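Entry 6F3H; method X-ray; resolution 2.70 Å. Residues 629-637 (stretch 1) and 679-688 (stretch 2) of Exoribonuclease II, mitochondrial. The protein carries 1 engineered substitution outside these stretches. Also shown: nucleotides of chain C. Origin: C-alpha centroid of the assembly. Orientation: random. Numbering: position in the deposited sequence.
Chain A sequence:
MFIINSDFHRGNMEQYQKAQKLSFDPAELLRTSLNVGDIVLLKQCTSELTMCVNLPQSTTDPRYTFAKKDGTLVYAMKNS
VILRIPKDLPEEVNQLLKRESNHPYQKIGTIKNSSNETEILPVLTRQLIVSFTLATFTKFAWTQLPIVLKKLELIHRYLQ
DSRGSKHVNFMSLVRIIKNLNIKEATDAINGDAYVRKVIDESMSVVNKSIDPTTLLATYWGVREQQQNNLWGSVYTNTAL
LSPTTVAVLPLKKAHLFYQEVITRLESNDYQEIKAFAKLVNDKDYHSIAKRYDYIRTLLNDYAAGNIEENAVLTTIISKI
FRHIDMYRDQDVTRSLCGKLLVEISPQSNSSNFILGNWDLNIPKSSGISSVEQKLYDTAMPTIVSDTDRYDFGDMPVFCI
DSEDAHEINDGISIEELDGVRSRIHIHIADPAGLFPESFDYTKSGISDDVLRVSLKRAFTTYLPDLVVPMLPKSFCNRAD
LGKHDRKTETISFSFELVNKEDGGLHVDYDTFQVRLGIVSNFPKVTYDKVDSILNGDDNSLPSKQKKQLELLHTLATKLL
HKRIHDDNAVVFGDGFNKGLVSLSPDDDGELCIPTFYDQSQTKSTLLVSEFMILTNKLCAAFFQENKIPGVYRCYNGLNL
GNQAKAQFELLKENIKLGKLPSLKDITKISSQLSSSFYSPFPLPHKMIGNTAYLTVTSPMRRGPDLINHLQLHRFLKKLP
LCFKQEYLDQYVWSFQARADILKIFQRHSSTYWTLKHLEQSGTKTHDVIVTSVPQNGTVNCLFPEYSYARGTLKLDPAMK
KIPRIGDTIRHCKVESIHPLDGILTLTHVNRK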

# COMPACT_ATOMS: atom_id res chain seq x y z
N PRO A 629 21.69 -4.37 -9.45
CA PRO A 629 20.35 -4.77 -9.03
C PRO A 629 19.71 -3.69 -8.17
O PRO A 629 20.26 -3.28 -7.15
N GLY A 630 18.51 -3.27 -8.58
CA GLY A 630 17.78 -2.26 -7.85
C GLY A 630 16.30 -2.55 -7.84
O GLY A 630 15.79 -3.31 -8.66
N VAL A 631 15.61 -1.88 -6.93
CA VAL A 631 14.16 -1.96 -6.79
C VAL A 631 13.54 -0.80 -7.55
O VAL A 631 13.61 0.34 -7.09
N TYR A 632 12.88 -1.09 -8.64
CA TYR A 632 12.28 -0.05 -9.45
C TYR A 632 10.83 0.10 -9.07
O TYR A 632 10.27 -0.73 -8.36
N ARG A 633 10.22 1.18 -9.54
CA ARG A 633 8.80 1.41 -9.37
C ARG A 633 8.24 1.60 -10.77
O ARG A 633 8.69 2.50 -11.49
N CYS A 634 7.26 0.79 -11.14
CA CYS A 634 6.81 0.66 -12.52
C CYS A 634 5.33 0.91 -12.59
O CYS A 634 4.63 0.92 -11.58
N TYR A 635 4.85 1.13 -13.81
CA TYR A 635 3.43 1.32 -14.04
C TYR A 635 3.16 0.87 -15.46
O TYR A 635 3.75 1.43 -16.39
N ASN A 636 2.25 -0.09 -15.63
CA ASN A 636 1.97 -0.68 -16.93
C ASN A 636 0.79 -0.04 -17.61
O ASN A 636 0.80 0.12 -18.83
N GLY A 637 -0.26 0.23 -16.87
CA GLY A 637 -1.47 0.64 -17.51
C GLY A 637 -2.29 -0.59 -17.79
O GLY A 637 -1.96 -1.71 -17.39
N SER A 679 9.32 -3.49 -8.65
CA SER A 679 9.83 -4.49 -9.57
C SER A 679 11.31 -4.66 -9.34
O SER A 679 12.02 -3.67 -9.11
N PRO A 680 11.83 -5.87 -9.50
CA PRO A 680 13.28 -6.08 -9.37
C PRO A 680 14.05 -5.81 -10.65
O PRO A 680 15.27 -5.95 -10.64
N PHE A 681 13.39 -5.38 -11.71
CA PHE A 681 14.10 -5.04 -12.93
C PHE A 681 13.39 -3.89 -13.60
O PHE A 681 12.18 -3.69 -13.40
N PRO A 682 14.10 -3.11 -14.41
CA PRO A 682 13.52 -1.89 -14.98
C PRO A 682 12.32 -2.16 -15.86
O PRO A 682 12.33 -3.05 -16.71
N LEU A 683 11.28 -1.37 -15.66
CA LEU A 683 10.10 -1.34 -16.50
C LEU A 683 9.65 0.10 -16.51
O LEU A 683 9.84 0.81 -15.52
N PRO A 684 9.08 0.56 -17.61
CA PRO A 684 8.66 1.96 -17.65
C PRO A 684 7.62 2.26 -16.57
O PRO A 684 6.68 1.49 -16.36
N HIS A 685 7.80 3.40 -15.91
CA HIS A 685 6.75 4.00 -15.10
C HIS A 685 6.08 4.96 -16.06
O HIS A 685 6.52 6.10 -16.22
N LYS A 686 5.07 4.46 -16.75
CA LYS A 686 4.49 5.13 -17.91
C LYS A 686 3.70 6.38 -17.57
O LYS A 686 3.17 6.97 -18.51
N MSE A 687 3.62 6.79 -16.30
CA MSE A 687 3.00 8.08 -15.89
C MSE A 687 3.96 9.21 -15.78
O MSE A 687 3.70 10.34 -16.17
N ILE A 688 5.08 8.88 -15.16
CA ILE A 688 6.15 9.84 -14.97
C ILE A 688 6.79 10.17 -16.30
O ILE A 688 7.25 11.30 -16.52

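The apolar centre of the contact is the ring of Tyr 635, whose CA-to-CB bond points toward the other stretch. With chi1 at 178° (t), the ring lies under the selenomethionine Met 687. Met 687 CG sits 3.8 Å from the centroid of the Tyr 635 ring, 10° off the normal, and Met 687 SE lies 4.1 Å from that centroid, 20° off; both offsets place the side chain over the ring face. Met 687 leaves its backbone sideways, and its m, m rotamer brings the end nearer, although this residue is poorly ordered and its fine geometry deserves caution. Tyr 635 also uses its CB, which stands over the face of the His 685 imidazole, 3.9 Å from the centroid of that ring. The two rings are themselves slid apart, with centroids 6.0 Å distant and planes at 24°, so they barely overlap.

Next to this cluster, Cys 634 (chi1 -37°, m) places SG 3.2 Å from Ser 679 CB and 3.5 Å from Leu 683 CB, filling the space between two separated parts of the second stretch. Tyr 632, also m, shares a sheet face with Ser 679. Pro 682 CD covers one face of the Tyr 632 ring, 3.9 Å from its centroid and 25° off the normal, a CH-pi arrangement.

Backbone pairing holds these side chains in register. Tyr 632 N donates to Ser 679 O (2.8 Å) and Ser 679 N to Tyr 632 O (2.9 Å), an antiparallel pair; farther along, Tyr 635 N donates to Pro 684 O (3.2 Å). Ser 679 OG (chi1 162°, t) turns back within its own stretch, donating to Phe 681 O at 2.6 Å.

Two waters add to the direct pairing: water 1 lies 2.9 Å from Arg 633 O and 2.8 Å from Leu 683 O, and water 2 lies 3.0 Å from Asn 636 OD1 and 2.7 Å from Pro 684 O, which also accepts from Tyr 635 N. Asn 636 starts away from the other stretch, but its m rotamer brings its end nearer.

At the polar edge lies the RNA, as befits an exoribonuclease. His 685 (t) donates from NE2 to OP1 of A3 at 2.7 Å, with a nearly linear angle of 171°. The imidazole edge also meets Arg 633, whose CG is 3.5 Å from His 685 CD2. The CA-to-CB bond of Arg 633 points away from the second stretch; chi1 and chi2 are t and chi3 is off-well at -33°, and NH1 lies 3.0 Å from OP2 of U4, a weak hydrogen bond at 122°.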

# COMPACT_ATOMS: atom_id res chain seq x y z
CB PRO A 629 20.62 -6.04 -8.20
CG PRO A 629 21.95 -6.50 -8.63
CD PRO A 629 22.73 -5.29 -8.96
CB VAL A 631 13.74 -1.91 -5.33
CG1 VAL A 631 12.26 -2.14 -5.23
CG2 VAL A 631 14.55 -2.90 -4.53
CB TYR A 632 12.41 -0.37 -10.95
CG TYR A 632 13.83 -0.64 -11.37
CD1 TYR A 632 14.49 -1.79 -10.98
CD2 TYR A 632 14.53 0.28 -12.15
CE1 TYR A 632 15.81 -2.04 -11.35
CE2 TYR A 632 15.86 0.05 -12.53
CZ TYR A 632 16.49 -1.12 -12.13
OH TYR A 632 17.81 -1.40 -12.49
CB ARG A 633 8.52 2.63 -8.50
CG ARG A 633 7.10 3.14 -8.69
CD ARG A 633 6.74 4.27 -7.76
NE ARG A 633 7.39 4.13 -6.48
CZ ARG A 633 7.43 5.10 -5.57
NH1 ARG A 633 6.85 6.27 -5.83
NH2 ARG A 633 8.06 4.90 -4.41
CB CYS A 634 7.14 -0.71 -13.11
SG CYS A 634 8.71 -1.36 -12.55
CB TYR A 635 3.01 2.78 -13.81
CG TYR A 635 1.54 3.03 -14.08
CD1 TYR A 635 1.05 3.05 -15.37
CD2 TYR A 635 0.64 3.26 -13.05
CE1 TYR A 635 -0.28 3.26 -15.64
CE2 TYR A 635 -0.71 3.46 -13.32
CZ TYR A 635 -1.16 3.46 -14.62
OH TYR A 635 -2.48 3.67 -14.97
CB ASN A 636 1.64 -2.16 -16.83
CG ASN A 636 2.83 -3.01 -16.51
OD1 ASN A 636 3.96 -2.54 -16.51
ND2 ASN A 636 2.58 -4.28 -16.21
CB SER A 679 9.61 -4.07 -11.02
OG SER A 679 10.45 -4.81 -11.87
CB PRO A 680 13.37 -7.57 -9.02
CG PRO A 680 11.98 -8.14 -9.27
CD PRO A 680 11.14 -7.09 -9.91
CB PHE A 681 14.20 -6.24 -13.87
CG PHE A 681 12.96 -7.03 -13.95
CD1 PHE A 681 11.89 -6.58 -14.71
CD2 PHE A 681 12.84 -8.23 -13.24
CE1 PHE A 681 10.73 -7.32 -14.78
CE2 PHE A 681 11.68 -8.97 -13.30
CZ PHE A 681 10.61 -8.52 -14.07
CB PRO A 682 14.67 -1.33 -15.81
CG PRO A 682 15.57 -2.51 -16.05
CD PRO A 682 15.50 -3.29 -14.80
CB LEU A 683 8.98 -2.23 -15.96
CG LEU A 683 9.26 -3.71 -16.16
CD1 LEU A 683 8.26 -4.53 -15.41
CD2 LEU A 683 9.21 -4.01 -17.64
CB PRO A 684 8.08 2.13 -19.06
CG PRO A 684 7.94 0.75 -19.62
CD PRO A 684 8.91 -0.13 -18.90
CB HIS A 685 7.29 4.67 -13.85
CG HIS A 685 6.22 5.08 -12.89
ND1 HIS A 685 5.10 5.79 -13.28
CD2 HIS A 685 6.07 4.86 -11.56
CE1 HIS A 685 4.32 6.00 -12.25
NE2 HIS A 685 4.88 5.45 -11.19
CB LYS A 686 3.64 4.13 -18.65
CG LYS A 686 4.50 3.02 -19.22
CD LYS A 686 3.70 2.22 -20.19
CE LYS A 686 4.42 0.95 -20.55
NZ LYS A 686 3.53 0.07 -21.35
CB MSE A 687 2.32 7.98 -14.52
CG MSE A 687 1.40 6.83 -14.38
SE MSE A 687 -0.01 7.09 -15.67
CE MSE A 687 -1.50 7.68 -14.58
CB ILE A 688 7.12 9.23 -13.95
CG1 ILE A 688 6.45 9.21 -12.59
CG2 ILE A 688 8.40 10.01 -13.91
CD1 ILE A 688 7.29 8.62 -11.54
P A C 3 2.78 6.58 -8.45
OP1 A C 3 3.97 5.70 -8.61
OP2 A C 3 1.92 6.42 -7.27
O5' A C 3 3.20 8.11 -8.50
C5' A C 3 4.04 8.60 -9.53
C4' A C 3 4.38 10.06 -9.33
O4' A C 3 3.19 10.87 -9.54
C3' A C 3 4.87 10.45 -7.95
O3' A C 3 6.25 10.19 -7.76
C2' A C 3 4.50 11.93 -7.87
O2' A C 3 5.41 12.73 -8.58
C1' A C 3 3.17 11.93 -8.61
N9 A C 3 2.11 11.63 -7.67
C8 A C 3 1.61 10.41 -7.32
N7 A C 3 0.69 10.49 -6.41
C5 A C 3 0.63 11.84 -6.16
C6 A C 3 -0.16 12.57 -5.29
N6 A C 3 -1.06 12.00 -4.49
N1 A C 3 0.04 13.91 -5.28
C2 A C 3 0.96 14.46 -6.10
N3 A C 3 1.76 13.87 -6.97
C4 A C 3 1.52 12.56 -6.91
P G C 2 -2.15 4.52 -7.66
OP1 G C 2 -1.11 3.48 -7.38
OP2 G C 2 -2.88 5.32 -6.63
O5' G C 2 -1.57 5.62 -8.63
C5' G C 2 -1.11 5.27 -9.92
C4' G C 2 -0.41 6.42 -10.58
O4' G C 2 -1.36 7.45 -10.95
C3' G C 2 0.61 7.15 -9.75
O3' G C 2 1.83 6.44 -9.71
C2' G C 2 0.70 8.50 -10.44
O2' G C 2 1.51 8.43 -11.60
C1' G C 2 -0.74 8.71 -10.87
N9 G C 2 -1.47 9.43 -9.85
C8 G C 2 -2.35 8.82 -9.00
N7 G C 2 -2.87 9.67 -8.18
C5 G C 2 -2.28 10.87 -8.53
C6 G C 2 -2.48 12.14 -7.97
O6 G C 2 -3.24 12.37 -7.03
N1 G C 2 -1.70 13.13 -8.60
C2 G C 2 -0.82 12.94 -9.67
N2 G C 2 -0.18 14.05 -10.13
N3 G C 2 -0.64 11.72 -10.21
C4 G C 2 -1.40 10.77 -9.58
P U C 4 6.81 9.80 -6.32
OP1 U C 4 8.18 9.25 -6.45
OP2 U C 4 5.81 9.08 -5.51
O5' U C 4 6.98 11.21 -5.68
C5' U C 4 7.67 12.21 -6.39
C4' U C 4 7.64 13.46 -5.60
O4' U C 4 6.30 14.01 -5.63
C3' U C 4 7.90 13.26 -4.12
O3' U C 4 9.26 13.06 -3.81
C2' U C 4 7.26 14.50 -3.52
O2' U C 4 8.09 15.64 -3.72
C1' U C 4 6.02 14.65 -4.40
N1 U C 4 4.84 14.01 -3.78
C2 U C 4 4.09 14.81 -2.94
O2 U C 4 4.36 15.98 -2.74
N3 U C 4 3.01 14.21 -2.36
C4 U C 4 2.63 12.90 -2.53
O4 U C 4 1.62 12.51 -1.93
C5 U C 4 3.46 12.12 -3.41
C6 U C 4 4.51 12.68 -3.99
O HOH W 1 10.90 1.47 -12.99
O HOH W 2 5.94 -0.73 -17.78